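Local coordinates for protein acetylxylan esterase (Geobacillus stearothermophilus, PDB 5BN1) that removes acetyl groups from the xylose units of xylan and xylo-oligosaccharides as a serine esterase of the GDSL (SGNH) family, working as a ring-shaped homooctamer, at residues A[21-27]-A[55-61]; A[87-91]-A[134-138]. The protein carries 1 engineered substitution. All coordinates share one frame; numbering follows the deposited sequence. Where two conformers were deposited one is given.

Contact 1: A[21-27]-A[55-61]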
loop_
_atom_site.group_PDB
_atom_site.type_symbol
_atom_site.label_atom_id
_atom_site.label_comp_id
_atom_site.label_asym_id
_atom_site.label_seq_id
_atom_site.Cartn_x
_atom_site.Cartn_y
_atom_site.Cartn_z
ATOM N N ARG A 21 -6.117 20.142 -3.653
ATOM C CA ARG A 21 -6.377 20.397 -5.042
ATOM C C ARG A 21 -5.431 19.636 -5.969
ATOM O O ARG A 21 -4.360 19.232 -5.581
ATOM C CB ARG A 21 -6.434 21.905 -5.317
ATOM C CG ARG A 21 -5.164 22.663 -5.167
ATOM C CD ARG A 21 -4.326 22.581 -6.395
ATOM N NE ARG A 21 -3.192 23.424 -6.257
ATOM C CZ ARG A 21 -2.360 23.714 -7.242
ATOM N NH1 ARG A 21 -2.462 23.123 -8.444
ATOM N NH2 ARG A 21 -1.436 24.617 -7.064
ATOM N N ALA A 22 -5.912 19.417 -7.187
ATOM C CA ALA A 22 -5.079 18.670 -8.232
ATOM C C ALA A 22 -3.891 19.518 -8.704
ATOM O O ALA A 22 -4.066 20.680 -9.005
ATOM C CB ALA A 22 -5.953 18.380 -9.424
ATOM N N ARG A 23 -2.732 18.904 -8.683
ATOM C CA ARG A 23 -1.467 19.533 -9.069
ATOM C C ARG A 23 -1.019 18.925 -10.427
ATOM O O ARG A 23 -1.069 17.701 -10.619
ATOM C CB ARG A 23 -0.413 19.346 -8.034
ATOM C CG ARG A 23 -0.839 19.958 -6.701
ATOM C CD ARG A 23 0.366 20.214 -5.889
ATOM N NE ARG A 23 -0.018 20.558 -4.506
ATOM C CZ ARG A 23 0.858 20.766 -3.535
ATOM N NH1 ARG A 23 2.172 20.672 -3.764
ATOM N NH2 ARG A 23 0.447 21.129 -2.323
ATOM N N PRO A 24 -0.592 19.801 -11.344
ATOM C CA PRO A 24 -0.434 21.237 -11.276
ATOM C C PRO A 24 -1.658 22.072 -11.619
ATOM O O PRO A 24 -1.761 23.249 -11.228
ATOM C CB PRO A 24 0.683 21.508 -12.342
ATOM C CG PRO A 24 0.323 20.507 -13.427
ATOM C CD PRO A 24 0.039 19.251 -12.592
ATOM N N GLU A 25 -2.619 21.447 -12.305
ATOM C CA GLU A 25 -3.640 22.184 -13.064
ATOM C C GLU A 25 -4.665 22.845 -12.117
ATOM O O GLU A 25 -5.209 23.962 -12.401
ATOM C CB GLU A 25 -4.373 21.241 -14.051
ATOM C CG GLU A 25 -3.469 20.187 -14.730
ATOM C CD GLU A 25 -3.119 18.902 -13.883
ATOM O OE1 GLU A 25 -3.636 18.645 -12.716
ATOM O OE2 GLU A 25 -2.266 18.115 -14.409
ATOM N N GLY A 26 -5.037 22.157 -11.007
ATOM C CA GLY A 26 -6.040 22.786 -10.114
ATOM C C GLY A 26 -7.424 23.166 -10.688
ATOM O O GLY A 26 -8.163 24.009 -10.229
ATOM N N GLU A 27 -7.870 22.353 -11.714
ATOM C CA GLU A 27 -9.095 22.655 -12.408
ATOM C C GLU A 27 -9.538 21.358 -13.157
ATOM O O GLU A 27 -8.707 20.453 -13.392
ATOM C CB GLU A 27 -8.818 23.805 -13.445
ATOM C CG GLU A 27 -10.011 24.521 -14.065
ATOM C CD GLU A 27 -9.651 25.498 -15.194
ATOM O OE1 GLU A 27 -8.533 25.401 -15.776
ATOM O OE2 GLU A 27 -10.510 26.338 -15.503
ATOM N N ARG A 55 -15.356 29.895 -14.738
ATOM C CA ARG A 55 -14.396 28.840 -14.719
ATOM C C ARG A 55 -13.433 29.168 -13.569
ATOM O O ARG A 55 -13.063 30.236 -13.359
ATOM C CB ARG A 55 -13.600 28.704 -15.993
ATOM C CG ARG A 55 -14.329 28.993 -17.287
ATOM C CD ARG A 55 -13.176 29.016 -18.301
ATOM N NE ARG A 55 -12.112 28.170 -17.680
ATOM C CZ ARG A 55 -10.895 27.967 -18.167
ATOM N NH1 ARG A 55 -10.507 28.586 -19.270
ATOM N NH2 ARG A 55 -10.056 27.201 -17.522
ATOM N N VAL A 56 -13.211 28.169 -12.734
ATOM C CA VAL A 56 -12.431 28.317 -11.485
ATOM C C VAL A 56 -11.253 27.420 -11.463
ATOM O O VAL A 56 -11.291 26.239 -11.836
ATOM C CB VAL A 56 -13.337 28.147 -10.253
ATOM C CG1 VAL A 56 -12.534 28.310 -8.945
ATOM C CG2 VAL A 56 -14.493 29.077 -10.271
ATOM N N VAL A 57 -10.081 27.978 -11.037
ATOM C CA VAL A 57 -8.819 27.305 -10.932
ATOM C C VAL A 57 -8.287 27.510 -9.463
ATOM O O VAL A 57 -8.427 28.596 -8.930
ATOM C CB VAL A 57 -7.766 27.905 -11.911
ATOM C CG1 VAL A 57 -6.522 27.084 -11.903
ATOM C CG2 VAL A 57 -8.328 28.000 -13.330
ATOM N N ASN A 58 -7.771 26.429 -8.870
ATOM C CA ASN A 58 -7.187 26.479 -7.553
ATOM C C ASN A 58 -5.742 26.248 -7.607
ATOM O O ASN A 58 -5.198 25.195 -7.952
ATOM C CB ASN A 58 -7.864 25.413 -6.662
ATOM C CG ASN A 58 -7.424 25.536 -5.204
ATOM O OD1 ASN A 58 -6.421 26.169 -4.878
ATOM N ND2 ASN A 58 -8.138 24.825 -4.312
ATOM N N LYS A 59 -4.969 27.309 -7.306
ATOM C CA LYS A 59 -3.526 27.303 -7.267
ATOM C C LYS A 59 -2.912 27.371 -5.877
ATOM O O LYS A 59 -1.736 27.705 -5.678
ATOM C CB LYS A 59 -2.909 28.403 -8.215
ATOM C CG LYS A 59 -3.204 28.071 -9.675
ATOM C CD LYS A 59 -2.449 26.934 -10.196
ATOM C CE LYS A 59 -2.509 26.838 -11.739
ATOM N NZ LYS A 59 -1.656 25.744 -12.262
ATOM N N GLY A 60 -3.714 27.006 -4.869
ATOM C CA GLY A 60 -3.204 26.949 -3.501
ATOM C C GLY A 60 -2.091 25.943 -3.347
ATOM O O GLY A 60 -2.171 24.841 -4.030
ATOM N N ILE A 61 -1.085 26.221 -2.512
ATOM C CA ILE A 61 -0.099 25.252 -2.177
ATOM C C ILE A 61 0.181 25.276 -0.688
ATOM O O ILE A 61 0.589 26.286 -0.120
ATOM C CB ILE A 61 1.177 25.476 -2.984
ATOM C CG1 ILE A 61 0.865 25.296 -4.426
ATOM C CG2 ILE A 61 2.282 24.539 -2.578
ATOM C CD1 ILE A 61 2.036 25.331 -5.339
HETATM O O HOH W 1 -13.259 25.738 -14.218
#
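Arg21 runs its side chain across Asn58 to the backbone of Gly60. Its CB rests on the Asn58 amide, 3.5 Å from ND2, with CG on the same group. A bend at chi2 (83°) then brings CD to 3.2 Å from Asn58 O and lays the guanidinium beneath that oxygen, which sits over one face. Arg21 NE donates to Gly60 O at 2.8 Å, lying in the carbonyl plane of Gly60; Arg21 NH2 donates to the same oxygen from above that plane, while NH1 turns back to Ala22 O and Pro24 O. Pro24 O also takes a bond from Lys59 NZ at 2.7 Å, the two donors approaching from opposite faces of its plane. Were Arg21 an alanine, Gly60 O would probably lose both donors, and Ala22 O and Pro24 O the bonds from NH1. Asn58 N donates to Gly26 O at 2.8 Å, and Asn58 OD1 closes an Asx turn with Gly60 N. The Glu27 carboxylate and Arg55 guanidinium are nearly coplanar, but both residues have two conformers, leaving their pairing doubtful. The loop after helix 15-18 lies along edge strand 55-58, beside strand 8-13; Val56 and Asn58 touch helix 37-48, and Ile61 touches helix 66-78.

Contact 2: A[87-91]-A[134-138]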
loop_
_atom_site.group_PDB
_atom_site.type_symbol
_atom_site.label_atom_id
_atom_site.label_comp_id
_atom_site.label_asym_id
_atom_site.label_seq_id
_atom_site.Cartn_x
_atom_site.Cartn_y
_atom_site.Cartn_z
ATOM N N ILE A 87 -6.518 36.159 -3.592
ATOM C CA ILE A 87 -5.295 35.892 -2.824
ATOM C C ILE A 87 -5.670 35.794 -1.362
ATOM O O ILE A 87 -6.242 36.680 -0.752
ATOM C CB ILE A 87 -4.210 37.012 -2.988
ATOM C CG1 ILE A 87 -4.013 37.227 -4.487
ATOM C CG2 ILE A 87 -2.968 36.649 -2.206
ATOM C CD1 ILE A 87 -3.265 38.570 -4.721
ATOM N N MET A 88 -5.221 34.687 -0.689
ATOM C CA MET A 88 -5.284 34.560 0.780
ATOM C C MET A 88 -3.966 33.975 1.227
ATOM O O MET A 88 -3.616 32.815 1.105
ATOM C CB MET A 88 -6.438 33.682 1.327
ATOM C CG MET A 88 -6.491 33.741 2.827
ATOM S SD MET A 88 -8.038 33.209 3.586
ATOM C CE MET A 88 -8.231 31.626 2.810
ATOM N N ILE A 89 -3.141 34.922 1.763
ATOM C CA ILE A 89 -1.768 34.585 2.170
ATOM C C ILE A 89 -1.381 35.406 3.375
ATOM O O ILE A 89 -1.916 36.497 3.655
ATOM C CB ILE A 89 -0.780 34.781 1.023
ATOM C CG1 ILE A 89 0.520 33.966 1.171
ATOM C CG2 ILE A 89 -0.540 36.327 0.801
ATOM C CD1 ILE A 89 0.304 32.467 0.880
ATOM N N GLY A 90 -0.523 34.812 4.209
ATOM C CA GLY A 90 -0.045 35.437 5.490
ATOM C C GLY A 90 -0.075 34.536 6.686
ATOM O O GLY A 90 0.632 34.768 7.625
ATOM N N ILE A 91 -0.941 33.491 6.674
ATOM C CA ILE A 91 -0.933 32.606 7.809
ATOM C C ILE A 91 0.441 32.030 8.108
ATOM O O ILE A 91 0.870 32.046 9.255
ATOM C CB ILE A 91 -1.968 31.494 7.643
ATOM C CG1 ILE A 91 -3.371 32.046 7.812
ATOM C CG2 ILE A 91 -1.750 30.377 8.711
ATOM C CD1 ILE A 91 -4.519 31.117 7.451
ATOM N N MET A 134 -8.052 38.512 0.329
ATOM C CA MET A 134 -8.569 38.016 1.563
ATOM C C MET A 134 -7.521 38.046 2.635
ATOM O O MET A 134 -6.396 37.693 2.422
ATOM C CB MET A 134 -8.925 36.512 1.370
ATOM C CG MET A 134 -9.884 36.230 0.249
ATOM S SD MET A 134 -10.275 34.398 -0.072
ATOM C CE MET A 134 -11.154 34.075 1.440
ATOM N N THR A 135 -7.890 38.477 3.794
ATOM C CA THR A 135 -6.934 38.560 4.927
ATOM C C THR A 135 -6.540 37.131 5.334
ATOM O O THR A 135 -7.368 36.210 5.143
ATOM C CB THR A 135 -7.438 39.245 6.197
ATOM O OG1 THR A 135 -8.612 38.595 6.756
ATOM C CG2 THR A 135 -7.913 40.683 5.859
ATOM N N PRO A 136 -5.334 36.933 5.784
ATOM C CA PRO A 136 -5.106 35.745 6.648
ATOM C C PRO A 136 -6.006 35.842 7.856
ATOM O O PRO A 136 -6.714 36.816 8.201
ATOM C CB PRO A 136 -3.619 35.845 6.894
ATOM C CG PRO A 136 -3.376 37.352 7.123
ATOM C CD PRO A 136 -4.184 37.903 5.990
ATOM N N PHE A 137 -5.953 34.787 8.709
ATOM C CA PHE A 137 -6.729 34.731 9.898
ATOM C C PHE A 137 -6.041 33.767 10.903
ATOM O O PHE A 137 -5.176 32.987 10.505
ATOM C CB PHE A 137 -8.189 34.177 9.613
ATOM C CG PHE A 137 -8.251 32.793 9.040
ATOM C CD1 PHE A 137 -8.176 31.736 9.925
ATOM C CD2 PHE A 137 -8.308 32.558 7.689
ATOM C CE1 PHE A 137 -8.143 30.430 9.399
ATOM C CE2 PHE A 137 -8.273 31.308 7.167
ATOM C CZ PHE A 137 -8.154 30.241 8.017
ATOM N N TYR A 138 -6.528 33.877 12.123
ATOM C CA TYR A 138 -6.086 32.964 13.204
ATOM C C TYR A 138 -7.284 32.731 14.035
ATOM O O TYR A 138 -7.943 33.687 14.486
ATOM C CB TYR A 138 -4.914 33.507 13.965
ATOM C CG TYR A 138 -4.237 32.551 14.920
ATOM C CD1 TYR A 138 -3.771 31.338 14.466
ATOM C CD2 TYR A 138 -3.967 32.911 16.221
ATOM C CE1 TYR A 138 -3.092 30.477 15.281
ATOM C CE2 TYR A 138 -3.287 32.021 17.057
ATOM C CZ TYR A 138 -2.835 30.842 16.567
ATOM O OH TYR A 138 -2.109 30.025 17.441
HETATM O O HOH W 2 -3.794 37.788 1.469
#
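Ile87 O receives the backbone N-H of Met134 in a nearly straight bond of 2.8 Å, the one direct hydrogen bond between 87-91 and 134-138. Just beyond it the two chains separate enough to admit a water, which accepts from Ile89 N and donates to Met134 O at 2.8 Å, bridging the chains where they leave the sheet.

Apolar packing does the rest. The side chains of Met88 and Met134 meet CB to CB at 3.8 Å, with the Met134 methyl reaching the Met88 sulfur. Farther along, Pro136 lays its ring against the backbone of 89-91, CD 3.5 Å from Ile89 O and CB close to Ile91 N. Gly90 packs against that ring at the N-cap of helix 91-99; a side chain here would run into Pro136 CG, and the backbone angles would also press it against Ile89 O.

The aromatic contacts gather on Phe137. With chi1 at 60°, its CG lies between the backbone N and the carbonyl carbon, and the ring swings back toward 87-91. Ile91 CD1 stands over one face, 3.9 Å from the ring centroid, a CH-pi contact, while Met88 SD comes in at the edge, 5.2 Å from the centroid, a Met-aromatic contact. Phe176 meets the ring as well.

The contact is apolar, with no charged side chain: packing, one backbone bond and a bridging water set the turn that precedes helix 91-99, next to Asn92, an inferred stabiliser of the transition state, while Phe137 N and O are buried without a polar partner.

In the fold
Both contacts reach the same parallel sheet, but at different depths. Contact 2 joins the C-terminal ends of strands 84-88 and 130-134 inside the sheet, its centre about 5 Å from that of the chain, and all its touching residues are buried. Contact 1, whose centre lies about 14 Å from the chain centre, flanks the outermost strand 55-58 with a loop and is partly open to solvent. The chemistry follows: arginine and lysine side chains donating to backbone carbonyls in contact 1, methionine, proline, isoleucine and phenylalanine packing in contact 2. Their nearest atoms are about 6 Å apart. Like contact 2, contact 1 runs close to an inferred oxyanion-stabilising residue, in its case Gly63, just after 55-61.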